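Local coordinates for protein Pab-dependent poly(a)-specific ribonuclease subunit PAN2 (PDB 4CZX) that probably acts as the catalytic subunit of the PAN deadenylation complex, shortening poly(A) tails of mRNA, and is represented here by its N-terminal WD40 domain, at residues A[34-39]-A[78-83]; A[39-44]-A[53-58]. All coordinates share one frame; numbering follows the deposited sequence.

Interaction 1: residues A[34-39]-A[78-83]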
ATOM      1  N   ALA A  34     -32.142   0.976  -9.733  1.00 22.72           N
ATOM      2  CA  ALA A  34     -33.314   0.111  -9.551  1.00 24.64           C
ATOM      3  C   ALA A  34     -33.773   0.075  -8.104  1.00 27.85           C
ATOM      4  O   ALA A  34     -32.970  -0.090  -7.182  1.00 25.00           O
ATOM      5  CB  ALA A  34     -33.017  -1.315 -10.027  1.00 21.02           C
ATOM      6  N   PHE A  35     -35.078   0.225  -7.912  1.00 24.24           N
ATOM      7  CA  PHE A  35     -35.701  -0.021  -6.622  1.00 25.99           C
ATOM      8  C   PHE A  35     -35.616  -1.489  -6.240  1.00 30.33           C
ATOM      9  O   PHE A  35     -35.961  -2.355  -7.037  1.00 28.72           O
ATOM     10  CB  PHE A  35     -37.167   0.411  -6.656  1.00 27.86           C
ATOM     11  CG  PHE A  35     -37.366   1.887  -6.515  1.00 30.23           C
ATOM     12  CD1 PHE A  35     -37.249   2.494  -5.273  1.00 30.38           C
ATOM     13  CD2 PHE A  35     -37.691   2.665  -7.617  1.00 26.92           C
ATOM     14  CE1 PHE A  35     -37.440   3.853  -5.132  1.00 32.91           C
ATOM     15  CE2 PHE A  35     -37.889   4.025  -7.487  1.00 30.12           C
ATOM     16  CZ  PHE A  35     -37.761   4.623  -6.244  1.00 33.37           C
ATOM     17  N   ASP A  36     -35.165  -1.764  -5.018  1.00 26.57           N
ATOM     18  CA  ASP A  36     -35.245  -3.103  -4.447  1.00 26.33           C
ATOM     19  C   ASP A  36     -36.716  -3.489  -4.259  1.00 31.24           C
ATOM     20  O   ASP A  36     -37.596  -2.624  -4.188  1.00 32.41           O
ATOM     21  CB  ASP A  36     -34.522  -3.146  -3.081  1.00 24.70           C
ATOM     22  CG  ASP A  36     -34.009  -4.524  -2.718  1.00 30.69           C
ATOM     23  OD1 ASP A  36     -34.716  -5.530  -2.947  1.00 29.34           O
ATOM     24  OD2 ASP A  36     -32.882  -4.595  -2.182  1.00 29.47           O
ATOM     25  N   ASN A  37     -37.002  -4.775  -4.128  1.00 30.53           N
ATOM     26  CA  ASN A  37     -38.366  -5.120  -3.731  1.00 35.87           C
ATOM     27  C   ASN A  37     -38.503  -5.382  -2.223  1.00 38.01           C
ATOM     28  O   ASN A  37     -39.536  -5.862  -1.769  1.00 35.26           O
ATOM     29  CB  ASN A  37     -38.899  -6.311  -4.543  1.00 51.48           C
ATOM     30  CG  ASN A  37     -37.973  -7.507  -4.537  1.00 49.70           C
ATOM     31  OD1 ASN A  37     -37.159  -7.681  -3.633  1.00 49.72           O
ATOM     32  ND2 ASN A  37     -38.098  -8.349  -5.560  1.00 42.86           N
ATOM     33  N   GLN A  38     -37.476  -5.044  -1.441  1.00 30.83           N
ATOM     34  CA  GLN A  38     -37.612  -5.049   0.012  1.00 35.84           C
ATOM     35  C   GLN A  38     -36.717  -4.000   0.660  1.00 40.20           C
ATOM     36  O   GLN A  38     -35.813  -3.438   0.013  1.00 34.30           O
ATOM     37  CB  GLN A  38     -37.287  -6.424   0.588  1.00 37.62           C
ATOM     38  CG  GLN A  38     -35.865  -6.879   0.312  1.00 33.86           C
ATOM     39  CD  GLN A  38     -35.521  -8.175   1.022  1.00 41.40           C
ATOM     40  OE1 GLN A  38     -34.883  -8.168   2.077  1.00 46.01           O
ATOM     41  NE2 GLN A  38     -35.936  -9.298   0.440  1.00 35.01           N
ATOM     42  N   ASP A  39     -36.999  -3.733   1.931  1.00 35.69           N
ATOM     43  CA  ASP A  39     -36.151  -2.914   2.792  1.00 39.20           C
ATOM     44  C   ASP A  39     -36.055  -1.446   2.372  1.00 39.18           C
ATOM     45  O   ASP A  39     -35.163  -0.730   2.840  1.00 40.88           O
ATOM     46  CB  ASP A  39     -34.747  -3.526   2.868  1.00 35.81           C
ATOM     47  CG  ASP A  39     -34.754  -4.884   3.530  1.00 45.02           C
ATOM     48  OD1 ASP A  39     -35.731  -5.159   4.251  1.00 44.76           O
ATOM     49  OD2 ASP A  39     -33.809  -5.673   3.336  1.00 45.99           O
ATOM     50  N   PHE A  78     -29.337  -4.553 -12.030  1.00 21.01           N
ATOM     51  CA  PHE A  78     -29.654  -5.228 -10.768  1.00 22.06           C
ATOM     52  C   PHE A  78     -30.826  -6.194 -10.955  1.00 27.81           C
ATOM     53  O   PHE A  78     -31.703  -5.965 -11.802  1.00 26.06           O
ATOM     54  CB  PHE A  78     -30.057  -4.228  -9.681  1.00 21.71           C
ATOM     55  CG  PHE A  78     -29.032  -3.178  -9.374  1.00 22.12           C
ATOM     56  CD1 PHE A  78     -27.971  -3.446  -8.517  1.00 22.12           C
ATOM     57  CD2 PHE A  78     -29.178  -1.890  -9.876  1.00 27.04           C
ATOM     58  CE1 PHE A  78     -27.036  -2.452  -8.209  1.00 25.52           C
ATOM     59  CE2 PHE A  78     -28.249  -0.894  -9.574  1.00 28.47           C
ATOM     60  CZ  PHE A  78     -27.176  -1.178  -8.736  1.00 22.97           C
ATOM     61  N   LEU A  79     -30.845  -7.266 -10.167  1.00 22.56           N
ATOM     62  CA  LEU A  79     -32.073  -8.041  -9.941  1.00 22.41           C
ATOM     63  C   LEU A  79     -32.158  -8.372  -8.459  1.00 24.49           C
ATOM     64  O   LEU A  79     -31.130  -8.426  -7.776  1.00 24.07           O
ATOM     65  CB  LEU A  79     -32.116  -9.330 -10.762  1.00 27.03           C
ATOM     66  CG  LEU A  79     -32.458  -9.280 -12.256  1.00 33.25           C
ATOM     67  CD1 LEU A  79     -32.423 -10.693 -12.808  1.00 27.57           C
ATOM     68  CD2 LEU A  79     -33.819  -8.632 -12.503  1.00 29.14           C
ATOM     69  N   PHE A  80     -33.376  -8.598  -7.974  1.00 22.81           N
ATOM     70  CA  PHE A  80     -33.615  -8.768  -6.549  1.00 26.80           C
ATOM     71  C   PHE A  80     -34.358 -10.046  -6.210  1.00 29.54           C
ATOM     72  O   PHE A  80     -35.390 -10.361  -6.827  1.00 27.29           O
ATOM     73  CB  PHE A  80     -34.400  -7.568  -6.013  1.00 26.31           C
ATOM     74  CG  PHE A  80     -33.756  -6.263  -6.325  1.00 24.64           C
ATOM     75  CD1 PHE A  80     -32.694  -5.805  -5.558  1.00 26.13           C
ATOM     76  CD2 PHE A  80     -34.175  -5.510  -7.418  1.00 26.00           C
ATOM     77  CE1 PHE A  80     -32.061  -4.605  -5.865  1.00 24.41           C
ATOM     78  CE2 PHE A  80     -33.559  -4.309  -7.725  1.00 26.72           C
ATOM     79  CZ  PHE A  80     -32.501  -3.853  -6.946  1.00 27.10           C
ATOM     80  N   VAL A  81     -33.835 -10.771  -5.217  1.00 25.26           N
ATOM     81  CA  VAL A  81     -34.500 -11.949  -4.656  1.00 31.10           C
ATOM     82  C   VAL A  81     -34.454 -11.883  -3.133  1.00 30.57           C
ATOM     83  O   VAL A  81     -33.837 -10.982  -2.565  1.00 26.06           O
ATOM     84  CB  VAL A  81     -33.859 -13.264  -5.145  1.00 32.22           C
ATOM     85  CG1 VAL A  81     -33.844 -13.305  -6.686  1.00 27.98           C
ATOM     86  CG2 VAL A  81     -32.456 -13.407  -4.606  1.00 31.79           C
ATOM     87  N   ASP A  82     -35.124 -12.818  -2.467  1.00 27.52           N
ATOM     88  CA  ASP A  82     -35.178 -12.787  -1.010  1.00 31.08           C
ATOM     89  C   ASP A  82     -33.791 -12.797  -0.358  1.00 34.31           C
ATOM     90  O   ASP A  82     -33.535 -12.018   0.558  1.00 33.26           O
ATOM     91  CB  ASP A  82     -36.016 -13.959  -0.490  1.00 36.65           C
ATOM     92  CG  ASP A  82     -37.495 -13.781  -0.778  1.00 59.00           C
ATOM     93  OD1 ASP A  82     -37.916 -12.631  -1.036  1.00 61.95           O
ATOM     94  OD2 ASP A  82     -38.240 -14.783  -0.750  1.00 67.37           O
ATOM     95  N   LYS A  83     -32.892 -13.647  -0.846  1.00 30.10           N
ATOM     96  CA  LYS A  83     -31.581 -13.809  -0.203  1.00 35.40           C
ATOM     97  C   LYS A  83     -30.634 -12.628  -0.422  1.00 37.50           C
ATOM     98  O   LYS A  83     -29.765 -12.357   0.409  1.00 32.28           O
ATOM     99  CB  LYS A  83     -30.904 -15.088  -0.698  1.00 42.49           C
ATOM    100  CG  LYS A  83     -31.454 -16.379  -0.090  1.00 51.21           C
ATOM    101  CD  LYS A  83     -31.178 -17.547  -1.028  1.00 64.15           C
ATOM    102  CE  LYS A  83     -31.094 -18.883  -0.303  1.00 72.03           C
ATOM    103  NZ  LYS A  83     -30.738 -19.977  -1.264  1.00 73.59           N
TER
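This is a blade-to-blade joint of the WD40 beta-propeller, in which Ala34 of one blade packs on Phe78 and Phe80 of the next, and Asp36 lies on Phe80. Strands 32-35 and 77-80 are the first strands of their sheets. The two segments run in nearly the same direction, but their backbones stay apart, with Asp36 CA 6.3 Å from Phe80 CA. The side chains of Phe78 and Phe80 bridge the gap, meeting both side-chain and backbone atoms of 34-39.

Phe80 buries more surface here than any other residue. Asp36 CA sits over the centre of one face of its ring, 3.6 Å from the ring centroid and 5° off the normal. This is a CH-pi contact. Asp36 CG is anti to the backbone N (chi1 -154°), which lays it near the same ring, 3.4 Å from Phe80 CD1. At the rim, Ala34 CB lies in the ring plane, 3.8 Å from Phe80 CE2. The same methyl also meets Phe78, with Ala34 CB 3.9 Å from Phe78 CD2.

The carboxylate has work beyond the ring. Asp36 OD1 accepts from Gln38 N at 3.2 Å, with an N-H...O angle of 146°. This forms an Asx turn, and the donor comes from above the carboxylate plane. Asn37 N adds a weak bond to the same oxygen. Asp36 OD2 forms a salt bridge with Arg98 NE, and the Arg98 guanidinium also donates to Val81 O. Arg98 thus links the two segments through their polar atoms.

The backbone carbonyl of Phe35 accepts from Arg297 NH1, and it also approaches the Phe80 ring obliquely, with Phe35 O 3.2 Å from Phe80 CE2.

Interaction 2: residues A[39-44]-A[53-58]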
ATOM      1  N   ASP A  39     -36.999  -3.733   1.931  1.00 35.69           N
ATOM      2  CA  ASP A  39     -36.151  -2.914   2.792  1.00 39.20           C
ATOM      3  C   ASP A  39     -36.055  -1.446   2.372  1.00 39.18           C
ATOM      4  O   ASP A  39     -35.163  -0.730   2.840  1.00 40.88           O
ATOM      5  CB  ASP A  39     -34.747  -3.526   2.868  1.00 35.81           C
ATOM      6  CG  ASP A  39     -34.754  -4.884   3.530  1.00 45.02           C
ATOM      7  OD1 ASP A  39     -35.731  -5.159   4.251  1.00 44.76           O
ATOM      8  OD2 ASP A  39     -33.809  -5.673   3.336  1.00 45.99           O
ATOM      9  N   GLU A  40     -36.963  -1.004   1.504  1.00 34.30           N
ATOM     10  CA  GLU A  40     -37.039   0.404   1.112  1.00 32.95           C
ATOM     11  C   GLU A  40     -35.755   0.899   0.439  1.00 34.36           C
ATOM     12  O   GLU A  40     -35.387   2.074   0.557  1.00 37.38           O
ATOM     13  CB  GLU A  40     -37.346   1.273   2.332  1.00 40.07           C
ATOM     14  CG  GLU A  40     -38.682   0.955   2.964  1.00 47.09           C
ATOM     15  CD  GLU A  40     -39.806   1.170   1.981  1.00 51.20           C
ATOM     16  OE1 GLU A  40     -40.163   2.345   1.759  1.00 52.44           O
ATOM     17  OE2 GLU A  40     -40.300   0.171   1.412  1.00 49.75           O
ATOM     18  N   LEU A  41     -35.082   0.012  -0.284  1.00 27.81           N
ATOM     19  CA  LEU A  41     -33.791   0.371  -0.873  1.00 25.66           C
ATOM     20  C   LEU A  41     -33.896   0.810  -2.328  1.00 27.16           C
ATOM     21  O   LEU A  41     -34.666   0.252  -3.116  1.00 32.11           O
ATOM     22  CB  LEU A  41     -32.814  -0.805  -0.775  1.00 27.53           C
ATOM     23  CG  LEU A  41     -32.466  -1.267   0.641  1.00 31.98           C
ATOM     24  CD1 LEU A  41     -31.526  -2.465   0.596  1.00 34.23           C
ATOM     25  CD2 LEU A  41     -31.863  -0.116   1.437  1.00 32.26           C
ATOM     26  N   LEU A  42     -33.104   1.819  -2.668  1.00 23.67           N
ATOM     27  CA  LEU A  42     -32.815   2.155  -4.062  1.00 25.85           C
ATOM     28  C   LEU A  42     -31.341   1.875  -4.335  1.00 25.12           C
ATOM     29  O   LEU A  42     -30.460   2.335  -3.591  1.00 29.43           O
ATOM     30  CB  LEU A  42     -33.142   3.618  -4.362  1.00 27.02           C
ATOM     31  CG  LEU A  42     -32.869   4.087  -5.800  1.00 31.33           C
ATOM     32  CD1 LEU A  42     -33.844   3.455  -6.793  1.00 28.11           C
ATOM     33  CD2 LEU A  42     -32.932   5.604  -5.887  1.00 27.98           C
ATOM     34  N   TRP A  43     -31.070   1.117  -5.393  1.00 23.13           N
ATOM     35  CA  TRP A  43     -29.702   0.770  -5.768  1.00 23.60           C
ATOM     36  C   TRP A  43     -29.212   1.564  -6.976  1.00 25.02           C
ATOM     37  O   TRP A  43     -29.950   1.743  -7.954  1.00 22.79           O
ATOM     38  CB  TRP A  43     -29.604  -0.725  -6.054  1.00 22.56           C
ATOM     39  CG  TRP A  43     -29.773  -1.560  -4.803  1.00 23.77           C
ATOM     40  CD1 TRP A  43     -30.947  -1.960  -4.237  1.00 27.15           C
ATOM     41  CD2 TRP A  43     -28.727  -2.061  -3.956  1.00 23.70           C
ATOM     42  NE1 TRP A  43     -30.699  -2.695  -3.096  1.00 23.85           N
ATOM     43  CE2 TRP A  43     -29.345  -2.772  -2.905  1.00 25.02           C
ATOM     44  CE3 TRP A  43     -27.327  -1.988  -3.991  1.00 24.99           C
ATOM     45  CZ2 TRP A  43     -28.613  -3.406  -1.891  1.00 24.89           C
ATOM     46  CZ3 TRP A  43     -26.599  -2.618  -2.979  1.00 22.46           C
ATOM     47  CH2 TRP A  43     -27.243  -3.319  -1.951  1.00 23.09           C
ATOM     48  N   ILE A  44     -27.967   2.036  -6.899  1.00 24.00           N
ATOM     49  CA  ILE A  44     -27.360   2.854  -7.964  1.00 27.79           C
ATOM     50  C   ILE A  44     -26.011   2.266  -8.347  1.00 26.44           C
ATOM     51  O   ILE A  44     -25.203   1.949  -7.470  1.00 25.32           O
ATOM     52  CB  ILE A  44     -27.174   4.326  -7.513  1.00 22.61           C
ATOM     53  CG1 ILE A  44     -28.497   4.902  -7.000  1.00 26.86           C
ATOM     54  CG2 ILE A  44     -26.534   5.191  -8.620  1.00 20.91           C
ATOM     55  CD1 ILE A  44     -28.384   6.303  -6.460  1.00 26.06           C
ATOM     56  N   SER A  53     -26.423   1.427  -2.093  1.00 25.49           N
ATOM     57  CA  SER A  53     -27.829   1.314  -1.706  1.00 25.48           C
ATOM     58  C   SER A  53     -28.217   2.454  -0.769  1.00 32.81           C
ATOM     59  O   SER A  53     -27.403   2.909   0.051  1.00 29.04           O
ATOM     60  CB  SER A  53     -28.112  -0.035  -1.040  1.00 26.93           C
ATOM     61  OG  SER A  53     -27.508  -0.124   0.241  1.00 25.82           O
ATOM     62  N   PHE A  54     -29.463   2.904  -0.898  1.00 25.70           N
ATOM     63  CA  PHE A  54     -29.978   4.060  -0.163  1.00 25.78           C
ATOM     64  C   PHE A  54     -31.405   3.821   0.346  1.00 31.68           C
ATOM     65  O   PHE A  54     -32.247   3.279  -0.382  1.00 30.63           O
ATOM     66  CB  PHE A  54     -29.921   5.298  -1.058  1.00 28.18           C
ATOM     67  CG  PHE A  54     -28.533   5.604  -1.563  1.00 29.20           C
ATOM     68  CD1 PHE A  54     -28.069   5.044  -2.744  1.00 28.78           C
ATOM     69  CD2 PHE A  54     -27.687   6.430  -0.837  1.00 37.13           C
ATOM     70  CE1 PHE A  54     -26.787   5.311  -3.202  1.00 31.19           C
ATOM     71  CE2 PHE A  54     -26.396   6.703  -1.289  1.00 31.27           C
ATOM     72  CZ  PHE A  54     -25.951   6.141  -2.474  1.00 36.98           C
ATOM     73  N   ILE A  55     -31.673   4.231   1.591  1.00 29.63           N
ATOM     74  CA  ILE A  55     -32.932   3.908   2.272  1.00 29.88           C
ATOM     75  C   ILE A  55     -33.960   5.016   2.220  1.00 32.03           C
ATOM     76  O   ILE A  55     -33.662   6.169   2.539  1.00 37.94           O
ATOM     77  CB  ILE A  55     -32.718   3.601   3.783  1.00 35.75           C
ATOM     78  CG1 ILE A  55     -31.601   2.583   3.995  1.00 38.51           C
ATOM     79  CG2 ILE A  55     -34.021   3.142   4.438  1.00 41.05           C
ATOM     80  CD1 ILE A  55     -31.065   2.581   5.420  1.00 44.46           C
ATOM     81  N   GLY A  56     -35.180   4.656   1.840  1.00 33.13           N
ATOM     82  CA  GLY A  56     -36.307   5.554   1.986  1.00 42.32           C
ATOM     83  C   GLY A  56     -36.290   6.700   1.006  1.00 42.24           C
ATOM     84  O   GLY A  56     -35.400   6.800   0.163  1.00 38.03           O
ATOM     85  N   ARG A  57     -37.282   7.574   1.123  1.00 44.86           N
ATOM     86  CA  ARG A  57     -37.446   8.673   0.191  1.00 47.96           C
ATOM     87  C   ARG A  57     -36.337   9.712   0.324  1.00 47.75           C
ATOM     88  O   ARG A  57     -36.088  10.474  -0.604  1.00 45.20           O
ATOM     89  CB  ARG A  57     -38.812   9.335   0.388  1.00 55.44           C
ATOM     90  CG  ARG A  57     -39.026   9.955   1.757  1.00 53.07           C
ATOM     91  CD  ARG A  57     -40.368  10.680   1.803  1.00 61.79           C
ATOM     92  NE  ARG A  57     -40.633  11.286   3.105  1.00 68.03           N
ATOM     93  CZ  ARG A  57     -40.150  12.461   3.502  1.00 73.23           C
ATOM     94  NH1 ARG A  57     -39.359  13.167   2.697  1.00 77.03           N
ATOM     95  NH2 ARG A  57     -40.453  12.929   4.708  1.00 75.08           N
ATOM     96  N   GLU A  58     -35.666   9.739   1.469  1.00 45.71           N
ATOM     97  CA  GLU A  58     -34.609  10.721   1.685  1.00 48.84           C
ATOM     98  C   GLU A  58     -33.241  10.184   1.254  1.00 42.82           C
ATOM     99  O   GLU A  58     -32.230  10.886   1.342  1.00 42.20           O
ATOM    100  CB  GLU A  58     -34.587  11.150   3.151  1.00 54.41           C
ATOM    101  CG  GLU A  58     -35.967  11.509   3.688  1.00 60.69           C
ATOM    102  CD  GLU A  58     -35.916  12.092   5.084  1.00 69.58           C
ATOM    103  OE1 GLU A  58     -34.797  12.380   5.560  1.00 72.81           O
ATOM    104  OE2 GLU A  58     -36.992  12.262   5.706  1.00 72.61           O
TER
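Trp43 and Ser53 form a CH-pi contact on one face of an antiparallel beta hairpin. They are a non-hydrogen-bonded pair, with both side chains on that face. Trp43 CG stands anti to its carbonyl carbon (chi1 -69°), which starts the indole on its way across Ser53. Ser53 CB lies over the six-membered ring, 3.3 Å from its centroid and 3° off the normal. On the same face Leu41 and Ile55 lie side by side, with Leu41 CD2 3.7 Å from Ile55 CG1. Phe54 projects with Leu42 from the other face and crosses Ile44 at about a right angle, Phe54 CE1 lying 3.8 Å from Ile44 CD1.

Leu42 and Phe54 are a hydrogen-bonded pair. Leu42 N donates to Phe54 O at 2.8 Å, and Phe54 N returns a bond to Leu42 O. Past the pair, Gly56 N donates to Glu40 O at 2.9 Å.

Second-shell bonds fix the polar ends. Trp43 NE1 donates to Asp36 OD2, and Ser53 OG bonds Thr63 OG1. An alanine in place of Trp43 would probably leave Ser53 CB without its ring cover and Asp36 OD2 without the indole N-H.

Strands 41-45 and 50-55 are the middle pair of their four-stranded blade. Leu41, Ser53 and Ile55 touch Phe62 of strand 60-66, while Ile44 and Phe54 reach Val15 of strand 10-16, in another blade.

Interaction 2 is nested within the chain loop that interaction 1 closes, and their centres are about 10 Å apart. They share Asp39. Strands 32-35 and 41-45 are neighbours in one sheet, joined by probable hydrogen bonds from Asp36 N to Leu41 O at 2.8 Å and from Trp43 N to Ala34 O at 2.9 Å. Trp43 ties them further: its CD1 packs 3.3 Å from Phe80 CE1, and its backbone O lies 3.5 Å from Phe78 CE2. Interaction 2 pairs the middle strands of the blade, and interaction 1 joins that blade to the next. Both are structural contacts of the propeller; the metal-binding exonuclease domain is not part of this fragment.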